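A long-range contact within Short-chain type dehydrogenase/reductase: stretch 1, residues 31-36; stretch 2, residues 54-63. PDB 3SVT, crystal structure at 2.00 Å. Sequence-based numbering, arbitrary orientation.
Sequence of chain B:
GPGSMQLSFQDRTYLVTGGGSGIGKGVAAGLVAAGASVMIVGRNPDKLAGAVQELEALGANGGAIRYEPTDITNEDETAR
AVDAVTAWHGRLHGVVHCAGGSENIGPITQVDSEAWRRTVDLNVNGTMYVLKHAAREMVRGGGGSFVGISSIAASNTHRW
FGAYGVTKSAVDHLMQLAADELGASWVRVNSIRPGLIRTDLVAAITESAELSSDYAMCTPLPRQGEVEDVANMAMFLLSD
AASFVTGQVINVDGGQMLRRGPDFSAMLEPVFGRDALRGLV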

# COMPACT_ATOMS: atom_id res chain seq x y z
N LEU B 31 13.77 -25.85 -11.68
CA LEU B 31 14.69 -26.28 -10.61
C LEU B 31 15.43 -27.56 -10.95
O LEU B 31 16.67 -27.67 -10.76
CB LEU B 31 13.92 -26.46 -9.30
CG LEU B 31 13.44 -25.16 -8.64
CD1 LEU B 31 12.46 -25.43 -7.49
CD2 LEU B 31 14.60 -24.34 -8.14
N VAL B 32 14.70 -28.55 -11.44
CA VAL B 32 15.33 -29.82 -11.82
C VAL B 32 16.37 -29.57 -12.92
O VAL B 32 17.49 -30.09 -12.84
CB VAL B 32 14.31 -30.90 -12.28
CG1 VAL B 32 15.05 -32.12 -12.78
CG2 VAL B 32 13.38 -31.28 -11.11
N ALA B 33 16.00 -28.73 -13.89
CA ALA B 33 16.90 -28.45 -15.00
C ALA B 33 18.15 -27.74 -14.49
O ALA B 33 19.21 -27.90 -15.06
CB ALA B 33 16.21 -27.64 -16.11
N ALA B 34 18.03 -26.98 -13.40
CA ALA B 34 19.19 -26.30 -12.82
C ALA B 34 20.02 -27.20 -11.91
O ALA B 34 21.00 -26.74 -11.33
CB ALA B 34 18.75 -25.03 -12.08
N GLY B 35 19.65 -28.48 -11.77
CA GLY B 35 20.40 -29.43 -10.95
C GLY B 35 19.88 -29.65 -9.53
O GLY B 35 20.56 -30.28 -8.70
N ALA B 36 18.68 -29.15 -9.25
CA ALA B 36 18.04 -29.33 -7.94
C ALA B 36 17.29 -30.66 -7.82
O ALA B 36 16.88 -31.28 -8.82
CB ALA B 36 17.07 -28.18 -7.64
N GLU B 54 8.17 -36.95 -17.20
CA GLU B 54 8.54 -35.79 -18.02
C GLU B 54 9.70 -34.94 -17.44
O GLU B 54 10.72 -34.69 -18.11
CB GLU B 54 7.31 -34.91 -18.21
CG GLU B 54 7.47 -33.76 -19.17
CD GLU B 54 6.19 -32.98 -19.29
OE1 GLU B 54 5.11 -33.62 -19.27
OE2 GLU B 54 6.25 -31.73 -19.37
N LEU B 55 9.56 -34.50 -16.20
CA LEU B 55 10.63 -33.75 -15.54
C LEU B 55 11.96 -34.51 -15.46
O LEU B 55 13.01 -33.89 -15.37
CB LEU B 55 10.20 -33.35 -14.11
N GLU B 56 11.90 -35.84 -15.47
CA GLU B 56 13.10 -36.67 -15.37
C GLU B 56 13.98 -36.55 -16.62
O GLU B 56 15.20 -36.76 -16.55
CB GLU B 56 12.71 -38.14 -15.15
CG GLU B 56 13.47 -38.82 -14.01
CD GLU B 56 12.91 -40.20 -13.68
OE1 GLU B 56 11.69 -40.41 -13.87
OE2 GLU B 56 13.69 -41.07 -13.24
N ALA B 57 13.37 -36.24 -17.76
CA ALA B 57 14.09 -36.03 -19.02
C ALA B 57 15.04 -34.83 -18.89
O ALA B 57 16.20 -34.89 -19.31
CB ALA B 57 13.11 -35.80 -20.16
N LEU B 58 14.52 -33.75 -18.31
CA LEU B 58 15.33 -32.59 -17.96
C LEU B 58 16.30 -33.05 -16.88
O LEU B 58 16.30 -34.24 -16.54
CB LEU B 58 14.44 -31.44 -17.47
N GLY B 59 17.14 -32.17 -16.37
CA GLY B 59 18.08 -32.58 -15.32
C GLY B 59 18.83 -33.87 -15.66
O GLY B 59 18.80 -34.85 -14.91
N ALA B 60 19.48 -33.87 -16.82
CA ALA B 60 20.66 -34.69 -17.04
C ALA B 60 21.79 -33.96 -16.33
O ALA B 60 22.89 -34.50 -16.16
CB ALA B 60 20.95 -34.85 -18.52
N ASN B 61 21.50 -32.73 -15.91
CA ASN B 61 22.41 -31.87 -15.14
C ASN B 61 22.40 -32.11 -13.62
O ASN B 61 22.59 -31.17 -12.83
CB ASN B 61 22.06 -30.40 -15.43
CG ASN B 61 23.18 -29.44 -15.09
OD1 ASN B 61 24.32 -29.84 -14.85
ND2 ASN B 61 22.86 -28.15 -15.08
N GLY B 62 22.20 -33.36 -13.21
CA GLY B 62 22.24 -33.74 -11.80
C GLY B 62 20.92 -33.62 -11.07
O GLY B 62 20.85 -33.89 -9.86
N GLY B 63 19.87 -33.21 -11.78
CA GLY B 63 18.55 -33.00 -11.19
C GLY B 63 17.89 -34.30 -10.73
O GLY B 63 18.26 -35.38 -11.18

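The contact joins the end of one helix to the chain that follows another, and it works by close backbone packing rather than by hydrogen bonds: no hydrogen bond crosses between the stretches. Leu 55 and Leu 58 are built only to CB, so any apolar packing by their outer atoms cannot be judged. Together the two sides bury 341 Å², and Val 32, Gly 63 and Ala 33 cover the most.

Val 32 is the anchor. Its CA-to-CB bond points toward the second stretch, and with chi1 in the t well its CG1 lies 3.7 Å from Leu 55 O and 4.4 Å from Leu 58 C, an apolar methyl laid against main chain. A compact branched side chain suits this buried place, because the opposing backbone comes so near. The carbonyl works too: Val 32 O accepts the hydrogen bond from Gly 35 N within its own stretch (2.9 Å), while Gly 59 CA lies 3.6 Å from Val 32 O.

Gly 63 supplies the matching surface. Its CA makes CA-H...O contacts with two carbonyls, at 3.5 Å from Val 32 O and 3.4 Å from Ala 36 O. Here glycine is a matter of space: an ideal CB would point toward the first stretch and sit 2.3 Å from Val 32 O, a clash. Gly 59 follows the same rule, since its ideal CB would fall 2.7 Å from Val 32 CG1; its positive phi favours glycine as well.

Ala 33 covers its share although its CB points away. Its CA approaches Gly 59 N at 4.0 Å, and Ala 33 CB still meets Leu 58 CB at 4.4 Å, a modest apolar touch at an exposed position. Asn 61 turns toward the helix end, chi1 t, and brings ND2 to 3.7 Å from Ala 33 O, a polar approach too loose to count as a bond.

Gly 35 ends the helix in a Schellman motif. Its positive phi (97°) accompanies two bonds back into the last turn, Gly 35 N to Val 32 O and Ala 36 N to Leu 31 O, both 2.9 Å. A CB here would be jammed against the preceding carbonyl and would also come within a tight 3.0 Å of Asn 61 O. Without one, Gly 35 CA can lie 3.4 Å from Asn 61 O and 3.9 Å from Gly 63 N. The design rule is economical: place one well-aimed valine, and put glycine where backbones must nearly touch.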